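Local coordinates for protein beta-agarase D (Zobellia galactanivorans, PDB 4ASM) that hydrolyses the beta-1,4-linkages of agarose at random positions in the chain, with retention of anomeric configuration, through its family GH16 catalytic domain, at residues Val139-Met142 / Ala147-Ile150; Thr220-Val225 / Val353-Val358; Asn286-Leu291 / Lys295-Ile300. All blocks are in the same frame, centred on the assembly; numbering follows the deposited sequence.

Interaction 1. Residues Val139-Met142 / Ala147-Ile150; sequences VKVM and ASDI
The hydroxymethyl group of S148 fits against the turn of backbone at V141 and M142. Its OG accepts a hydrogen bond from M142 N (3.1 Å, N-H...O angle 154°). The same OG lies 3.5 Å from M142 CB and 3.8 Å from V141 CG1. The M142 chain bends at chi3 (-63°), which folds its CE back to 3.6 Å from S148 OG, near the A147 carbonyl. Water 1 adds a second link, at 2.8 Å from S148 OG and 3.0 Å from M142 O. The buried hydroxyl is thus held by an amide and a water. With an alanine in place of S148, M142 N would probably lose its acceptor and water 1 one of its partners. Further along, V139 and I150 meet tip to tip, CG1 to CD1 at 4.2 Å, a purely apolar touch. The contact joins the two layers of the GH16 beta-sandwich. Strand 133-140 pairs with 220-229 and 350-362. Strand 147-153 pairs instead with 159-166, which carries the probable catalytic residues E160 and E165, and with 320-326. L351 touches both M142 and S148, and M164 packs on V139 and V141.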
loop_
_atom_site.group_PDB
_atom_site.type_symbol
_atom_site.label_atom_id
_atom_site.label_comp_id
_atom_site.label_asym_id
_atom_site.label_seq_id
_atom_site.Cartn_x
_atom_site.Cartn_y
_atom_site.Cartn_z
ATOM N N VAL A 139 -6.087 -6.244 9.506
ATOM C CA VAL A 139 -6.950 -5.207 8.947
ATOM C C VAL A 139 -8.213 -5.790 8.325
ATOM O O VAL A 139 -8.135 -6.810 7.641
ATOM C CB VAL A 139 -6.165 -4.365 7.902
ATOM C CG1 VAL A 139 -5.502 -5.253 6.825
ATOM C CG2 VAL A 139 -7.052 -3.282 7.291
ATOM N N LYS A 140 -9.362 -5.161 8.598
ATOM C CA LYS A 140 -10.582 -5.480 7.884
ATOM C C LYS A 140 -10.636 -4.562 6.675
ATOM O O LYS A 140 -10.918 -3.359 6.802
ATOM C CB LYS A 140 -11.801 -5.260 8.759
ATOM C CG LYS A 140 -13.105 -5.713 8.097
ATOM C CD LYS A 140 -14.284 -5.503 9.010
ATOM C CE LYS A 140 -15.559 -6.078 8.417
ATOM N NZ LYS A 140 -16.728 -5.832 9.326
ATOM N N VAL A 141 -10.380 -5.147 5.505
ATOM C CA VAL A 141 -10.416 -4.394 4.250
ATOM C C VAL A 141 -11.808 -3.777 4.075
ATOM O O VAL A 141 -12.817 -4.449 4.325
ATOM C CB VAL A 141 -10.091 -5.338 3.068
ATOM C CG1 VAL A 141 -10.182 -4.610 1.727
ATOM C CG2 VAL A 141 -8.702 -5.991 3.275
ATOM N N MET A 142 -11.892 -2.520 3.641
ATOM C CA MET A 142 -13.200 -1.906 3.432
ATOM C C MET A 142 -13.990 -2.610 2.347
ATOM O O MET A 142 -13.469 -2.856 1.253
ATOM C CB MET A 142 -13.088 -0.450 3.043
ATOM C CG MET A 142 -12.542 0.425 4.090
ATOM S SD MET A 142 -12.778 2.171 3.626
ATOM C CE MET A 142 -11.763 2.152 2.144
ATOM N N ALA A 147 -9.843 2.569 -2.173
ATOM C CA ALA A 147 -8.601 1.882 -1.825
ATOM C C ALA A 147 -8.397 1.854 -0.312
ATOM O O ALA A 147 -8.442 2.910 0.350
ATOM C CB ALA A 147 -7.414 2.575 -2.487
ATOM N N SER A 148 -8.195 0.642 0.209
ATOM C CA SER A 148 -7.718 0.408 1.578
ATOM C C SER A 148 -6.205 0.311 1.489
ATOM O O SER A 148 -5.681 -0.611 0.831
ATOM C CB SER A 148 -8.300 -0.901 2.111
ATOM O OG SER A 148 -9.716 -0.824 2.225
ATOM N N ASP A 149 -5.504 1.268 2.113
ATOM C CA ASP A 149 -4.052 1.434 1.912
ATOM C C ASP A 149 -3.255 1.380 3.199
ATOM O O ASP A 149 -3.570 2.097 4.173
ATOM C CB ASP A 149 -3.722 2.793 1.261
ATOM C CG ASP A 149 -4.337 2.981 -0.112
ATOM O OD1 ASP A 149 -4.434 2.011 -0.891
ATOM O OD2 ASP A 149 -4.685 4.166 -0.419
ATOM N N ILE A 150 -2.209 0.550 3.203
ATOM C CA ILE A 150 -1.190 0.572 4.259
ATOM C C ILE A 150 0.127 0.582 3.526
ATOM O O ILE A 150 0.391 -0.301 2.704
ATOM C CB ILE A 150 -1.268 -0.664 5.174
ATOM C CG1 ILE A 150 -2.653 -0.738 5.829
ATOM C CG2 ILE A 150 -0.138 -0.617 6.191
ATOM C CD1 ILE A 150 -2.890 -1.981 6.685
HETATM O O HOH W 1 -11.269 -1.343 -0.014
#

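Interaction 2. Residues Thr220-Val225 / Val353-Val358. With CA (calcium ion), chain B.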
loop_
_atom_site.group_PDB
_atom_site.type_symbol
_atom_site.label_atom_id
_atom_site.label_comp_id
_atom_site.label_asym_id
_atom_site.label_seq_id
_atom_site.Cartn_x
_atom_site.Cartn_y
_atom_site.Cartn_z
ATOM N N THR A 220 -11.207 -9.731 7.271
ATOM C CA THR A 220 -10.031 -9.323 8.022
ATOM C C THR A 220 -8.871 -10.270 7.773
ATOM O O THR A 220 -8.987 -11.507 7.888
ATOM C CB THR A 220 -10.237 -8.802 9.491
ATOM O OG1 THR A 220 -9.307 -9.352 10.451
ATOM C CG2 THR A 220 -11.659 -8.709 9.900
ATOM N N ILE A 221 -7.775 -9.653 7.372
ATOM C CA ILE A 221 -6.588 -10.360 6.943
ATOM C C ILE A 221 -5.395 -9.840 7.741
ATOM O O ILE A 221 -5.449 -8.747 8.333
ATOM C CB ILE A 221 -6.326 -10.172 5.423
ATOM C CG1 ILE A 221 -6.052 -8.708 5.062
ATOM C CG2 ILE A 221 -7.515 -10.689 4.578
ATOM C CD1 ILE A 221 -5.555 -8.557 3.585
ATOM N N ARG A 222 -4.316 -10.616 7.760
ATOM C CA ARG A 222 -3.009 -10.098 8.147
ATOM C C ARG A 222 -2.213 -9.901 6.874
ATOM O O ARG A 222 -2.167 -10.792 6.017
ATOM C CB ARG A 222 -2.266 -11.088 9.039
ATOM C CG ARG A 222 -2.847 -11.215 10.410
ATOM C CD ARG A 222 -1.851 -11.961 11.260
ATOM N NE ARG A 222 -1.783 -13.396 10.982
ATOM C CZ ARG A 222 -0.673 -14.092 10.701
ATOM N NH1 ARG A 222 0.535 -13.531 10.587
ATOM N NH2 ARG A 222 -0.782 -15.402 10.537
ATOM N N ILE A 223 -1.604 -8.738 6.722
ATOM C CA ILE A 223 -0.803 -8.478 5.517
ATOM C C ILE A 223 0.452 -7.712 5.929
ATOM O O ILE A 223 0.383 -6.780 6.732
ATOM C CB ILE A 223 -1.632 -7.766 4.419
ATOM C CG1 ILE A 223 -0.819 -7.574 3.127
ATOM C CG2 ILE A 223 -2.228 -6.456 4.927
ATOM C CD1 ILE A 223 -1.722 -7.281 1.921
ATOM N N GLY A 224 1.578 -8.097 5.356
ATOM C CA GLY A 224 2.847 -7.481 5.752
ATOM C C GLY A 224 3.877 -7.536 4.662
ATOM O O GLY A 224 3.753 -8.314 3.718
ATOM N N VAL A 225 4.886 -6.691 4.800
ATOM C CA VAL A 225 6.048 -6.709 3.928
ATOM C C VAL A 225 7.319 -6.845 4.743
ATOM O O VAL A 225 7.487 -6.158 5.764
ATOM C CB VAL A 225 6.114 -5.462 2.996
ATOM C CG1 VAL A 225 7.277 -5.557 2.029
ATOM C CG2 VAL A 225 4.888 -5.369 2.205
ATOM N N VAL A 353 -8.201 -1.213 11.456
ATOM C CA VAL A 353 -6.924 -1.877 11.688
ATOM C C VAL A 353 -6.836 -2.268 13.169
ATOM O O VAL A 353 -6.787 -1.430 14.071
ATOM C CB VAL A 353 -5.706 -1.018 11.270
ATOM C CG1 VAL A 353 -4.404 -1.791 11.474
ATOM C CG2 VAL A 353 -5.840 -0.544 9.791
ATOM N N ASP A 354 -6.836 -3.570 13.403
ATOM C CA ASP A 354 -6.747 -4.103 14.756
ATOM C C ASP A 354 -5.379 -3.818 15.364
ATOM O O ASP A 354 -5.273 -3.447 16.543
ATOM C CB ASP A 354 -7.025 -5.603 14.671
ATOM C CG ASP A 354 -7.095 -6.301 16.030
ATOM O OD1 ASP A 354 -7.173 -5.634 17.094
ATOM O OD2 ASP A 354 -7.085 -7.542 16.018
ATOM N N TRP A 355 -4.336 -3.986 14.558
ATOM C CA TRP A 355 -2.975 -3.751 15.011
ATOM C C TRP A 355 -2.018 -3.648 13.843
ATOM O O TRP A 355 -2.288 -4.152 12.755
ATOM C CB TRP A 355 -2.508 -4.835 15.984
ATOM C CG TRP A 355 -2.650 -6.290 15.581
ATOM C CD1 TRP A 355 -3.582 -7.161 16.071
ATOM C CD2 TRP A 355 -1.782 -7.076 14.725
ATOM N NE1 TRP A 355 -3.379 -8.419 15.554
ATOM C CE2 TRP A 355 -2.291 -8.396 14.725
ATOM C CE3 TRP A 355 -0.661 -6.786 13.929
ATOM C CZ2 TRP A 355 -1.704 -9.434 13.981
ATOM C CZ3 TRP A 355 -0.077 -7.819 13.184
ATOM C CH2 TRP A 355 -0.599 -9.135 13.227
ATOM N N ILE A 356 -0.898 -2.977 14.087
ATOM C CA ILE A 356 0.227 -2.957 13.177
ATOM C C ILE A 356 1.496 -3.138 14.003
ATOM O O ILE A 356 1.709 -2.437 15.003
ATOM C CB ILE A 356 0.236 -1.670 12.297
ATOM C CG1 ILE A 356 1.340 -1.730 11.227
ATOM C CG2 ILE A 356 0.304 -0.401 13.165
ATOM C CD1 ILE A 356 1.214 -0.629 10.198
ATOM N N ARG A 357 2.318 -4.096 13.593
ATOM C CA ARG A 357 3.541 -4.402 14.323
ATOM C C ARG A 357 4.747 -4.261 13.405
ATOM O O ARG A 357 4.663 -4.514 12.193
ATOM C CB ARG A 357 3.470 -5.817 14.925
ATOM C CG ARG A 357 3.422 -6.957 13.933
ATOM C CD ARG A 357 3.178 -8.268 14.683
ATOM N NE ARG A 357 3.032 -9.409 13.791
ATOM C CZ ARG A 357 3.123 -10.672 14.194
ATOM N NH1 ARG A 357 3.395 -10.951 15.474
ATOM N NH2 ARG A 357 2.915 -11.648 13.326
ATOM N N VAL A 358 5.870 -3.869 13.998
ATOM C CA VAL A 358 7.088 -3.587 13.261
ATOM C C VAL A 358 8.214 -4.303 13.987
ATOM O O VAL A 358 8.359 -4.137 15.205
ATOM C CB VAL A 358 7.364 -2.074 13.231
ATOM C CG1 VAL A 358 8.664 -1.785 12.510
ATOM C CG2 VAL A 358 6.200 -1.329 12.575
HETATM CA CA CA B . -6.489 -3.989 18.640
HETATM O O HOH W 2 -8.363 -5.160 19.641
#
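R222 and W355 meet across strand 133-140, which runs between their own two strands in one layer of the GH16 jelly roll. Strand 350-362 carries a classic beta bulge here: D354 and W355 both face R138 of the middle strand.

The apolar part is the arginine chain against the indole. R222 CD sits 3.7 Å from W355 CH2 and equally near CZ2, two bonded atoms of the six-membered ring. R222 CG follows a little further off. The arginine chain bends at chi3, and its guanidinium plane ends 28° from the ring plane. W355 CG lies between its backbone N and carbonyl carbon (chi1 52°), and the far end of the ring comes nearer to R222 than its base does.

The charged part gathers two arginines round one carboxylate. R222 NH1 and R357 NH2 are 4.1 Å apart, with their guanidinium planes 87° apart. E136 of the middle strand forms a salt bridge with each: OE2 with R222 NH1 and OE1 with R357 NH2. Its negative charge probably offsets much of the two positive ones. The backbone oxygens of V13 and P14 take further hydrogen bonds from R357, so the N-terminal stretch helps to hold this buried group.

The metal part lies at the bulge. D354 OD2 forms a salt bridge with R138 NH1, while OD1 and the backbone O of D354 bind a calcium ion. D9, D34, N36 and G89 supply the other protein ligands. D354 grips the calcium twice, through its backbone O at 2.5 Å and its OD1 at 2.4 Å, and water 2 binds the calcium at 2.4 Å.

Interaction 3. Residues Asn286-Leu291 / Lys295-Ile300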
loop_
_atom_site.group_PDB
_atom_site.type_symbol
_atom_site.label_atom_id
_atom_site.label_comp_id
_atom_site.label_asym_id
_atom_site.label_seq_id
_atom_site.Cartn_x
_atom_site.Cartn_y
_atom_site.Cartn_z
ATOM N N ASN A 286 8.374 -13.149 -18.581
ATOM C CA ASN A 286 8.740 -14.505 -18.979
ATOM C C ASN A 286 8.773 -15.425 -17.761
ATOM O O ASN A 286 8.921 -14.972 -16.637
ATOM C CB ASN A 286 10.123 -14.499 -19.633
ATOM C CG ASN A 286 10.128 -13.860 -21.008
ATOM O OD1 ASN A 286 9.097 -13.718 -21.665
ATOM N ND2 ASN A 286 11.327 -13.484 -21.457
ATOM N N ILE A 287 8.667 -16.736 -18.018
ATOM C CA ILE A 287 8.664 -17.759 -16.983
ATOM C C ILE A 287 10.071 -18.290 -16.757
ATOM O O ILE A 287 10.807 -18.577 -17.726
ATOM C CB ILE A 287 7.734 -18.924 -17.396
ATOM C CG1 ILE A 287 6.299 -18.422 -17.406
ATOM C CG2 ILE A 287 7.873 -20.140 -16.460
ATOM C CD1 ILE A 287 5.346 -19.370 -18.065
ATOM N N ALA A 288 10.431 -18.407 -15.483
ATOM C CA ALA A 288 11.683 -19.046 -15.085
ATOM C C ALA A 288 11.399 -20.240 -14.173
ATOM O O ALA A 288 10.242 -20.532 -13.849
ATOM C CB ALA A 288 12.613 -18.044 -14.391
ATOM N N SER A 289 12.443 -20.955 -13.775
ATOM C CA SER A 289 12.222 -22.166 -13.000
ATOM C C SER A 289 12.607 -22.074 -11.518
ATOM O O SER A 289 12.470 -23.053 -10.782
ATOM C CB SER A 289 12.946 -23.323 -13.652
ATOM O OG SER A 289 14.314 -23.051 -13.672
ATOM N N SER A 290 13.088 -20.898 -11.095
ATOM C CA SER A 290 13.420 -20.633 -9.691
ATOM C C SER A 290 13.702 -19.149 -9.633
ATOM O O SER A 290 13.794 -18.487 -10.675
ATOM C CB SER A 290 14.653 -21.427 -9.243
ATOM O OG SER A 290 15.808 -20.945 -9.891
ATOM N N LEU A 291 13.856 -18.628 -8.417
ATOM C CA LEU A 291 14.163 -17.211 -8.284
ATOM C C LEU A 291 15.566 -16.907 -8.817
ATOM O O LEU A 291 15.754 -15.913 -9.521
ATOM C CB LEU A 291 14.000 -16.748 -6.828
ATOM C CG LEU A 291 14.105 -15.231 -6.632
ATOM C CD1 LEU A 291 12.969 -14.474 -7.304
ATOM C CD2 LEU A 291 14.175 -14.931 -5.144
ATOM N N LYS A 295 16.557 -14.332 -11.875
ATOM C CA LYS A 295 17.604 -13.327 -11.682
ATOM C C LYS A 295 18.717 -13.479 -12.721
ATOM O O LYS A 295 19.185 -12.492 -13.276
ATOM C CB LYS A 295 18.175 -13.407 -10.265
ATOM C CG LYS A 295 17.188 -12.940 -9.181
ATOM C CD LYS A 295 17.636 -13.279 -7.739
ATOM C CE LYS A 295 18.972 -12.668 -7.388
ATOM N NZ LYS A 295 18.885 -11.203 -7.226
ATOM N N ASN A 296 19.119 -14.714 -13.017
ATOM C CA ASN A 296 20.134 -14.939 -14.050
ATOM C C ASN A 296 19.668 -14.457 -15.405
ATOM O O ASN A 296 20.426 -13.822 -16.143
ATOM C CB ASN A 296 20.482 -16.423 -14.171
ATOM C CG ASN A 296 21.261 -16.953 -13.005
ATOM O OD1 ASN A 296 21.321 -18.171 -12.803
ATOM N ND2 ASN A 296 21.866 -16.064 -12.223
ATOM N N LYS A 297 18.419 -14.772 -15.747
ATOM C CA LYS A 297 17.861 -14.461 -17.054
ATOM C C LYS A 297 17.550 -12.986 -17.247
ATOM O O LYS A 297 17.589 -12.470 -18.371
ATOM C CB LYS A 297 16.587 -15.283 -17.302
ATOM C CG LYS A 297 16.841 -16.764 -17.537
ATOM C CD LYS A 297 15.503 -17.460 -17.702
ATOM C CE LYS A 297 15.687 -18.944 -18.005
ATOM N NZ LYS A 297 16.301 -19.133 -19.347
ATOM N N SER A 298 17.214 -12.313 -16.156
ATOM C CA SER A 298 16.694 -10.957 -16.277
ATOM C C SER A 298 17.773 -9.908 -16.479
ATOM O O SER A 298 18.849 -9.966 -15.884
ATOM C CB SER A 298 15.878 -10.598 -15.041
ATOM O OG SER A 298 15.308 -9.319 -15.249
ATOM N N ASN A 299 17.435 -8.923 -17.300
ATOM C CA ASN A 299 18.278 -7.759 -17.512
ATOM C C ASN A 299 17.529 -6.462 -17.259
ATOM O O ASN A 299 17.948 -5.394 -17.711
ATOM C CB ASN A 299 18.830 -7.756 -18.940
ATOM C CG ASN A 299 19.871 -8.832 -19.162
ATOM O OD1 ASN A 299 21.047 -8.529 -19.259
ATOM N ND2 ASN A 299 19.441 -10.096 -19.227
ATOM N N ILE A 300 16.433 -6.548 -16.511
ATOM C CA ILE A 300 15.557 -5.404 -16.302
ATOM C C ILE A 300 15.167 -5.372 -14.841
ATOM O O ILE A 300 14.688 -6.363 -14.298
ATOM C CB ILE A 300 14.280 -5.512 -17.165
ATOM C CG1 ILE A 300 14.649 -5.479 -18.653
ATOM C CG2 ILE A 300 13.270 -4.399 -16.806
ATOM C CD1 ILE A 300 13.560 -5.962 -19.577
#
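L291 and K295 are packed through the first turn of helix 291-297. K295 N donates a nearly straight hydrogen bond to L291 O (2.9 Å, N-H...O angle 169°), the i to i+4 bond of an alpha-helix. The lysine chain starts close to the same carbonyl oxygen, with K295 CG 3.3 Å from L291 O. Beyond it, K295 CD reaches L291 CG at 4.2 Å, where the two side chains cross at a slant. The lysine bends at both chi3 (59°) and chi4 (71°). The amine ends at D246, where NZ forms a salt bridge with OD1. This is the firm part of the contact: a backbone bond, an aliphatic overlap and a salt-bridged amine.

The start of the helix is held too. S290 is the N-cap residue, and its OG caps D293 N. D293 OD2 in turn accepts from S289 N.

The other side is looser. A288 CB and K297 CD only just touch, at 4.4 Å. A288 is buried, but the K297 chain runs past it on the solvent side. No hydrogen bond ties this pair. After K297 the chain leaves the helix at S298. There S298 OG accepts from I300 N (3.2 Å), which makes an ST turn, and it also bonds to the carbonyl of D248. N299 ND2 adds a weak bond to K297 O.

The short helix thus packs back on the end of its own preceding strand, 282-288. That strand pairs with 259-264 through N286 to Y263 and A288 to Y261. L291 and K295 rest on A249 of strand 249-253, and K297 and S298 touch Y263.

Interactions 1 and 2 are neighbours, with centres about 10 Å apart. Strand 133-140 connects them: it carries the first segment of interaction 1 and runs between the two strands of interaction 2. V139 N lies 2.8 Å from I221 O, a probable hydrogen bond. Interaction 2 holds together the layer with the calcium-bound strand, and interaction 1 joins that layer to the one that carries the probable catalytic residues. Interaction 3 is peripheral, its centre about 32 Å from that of interaction 1 and about 31 Å from that of interaction 2. Along the chain, interaction 1 comes first. Interaction 3 falls between the two segments of interaction 2. Successive antiparallel pairings lead from strand 220-229 out to 282-288.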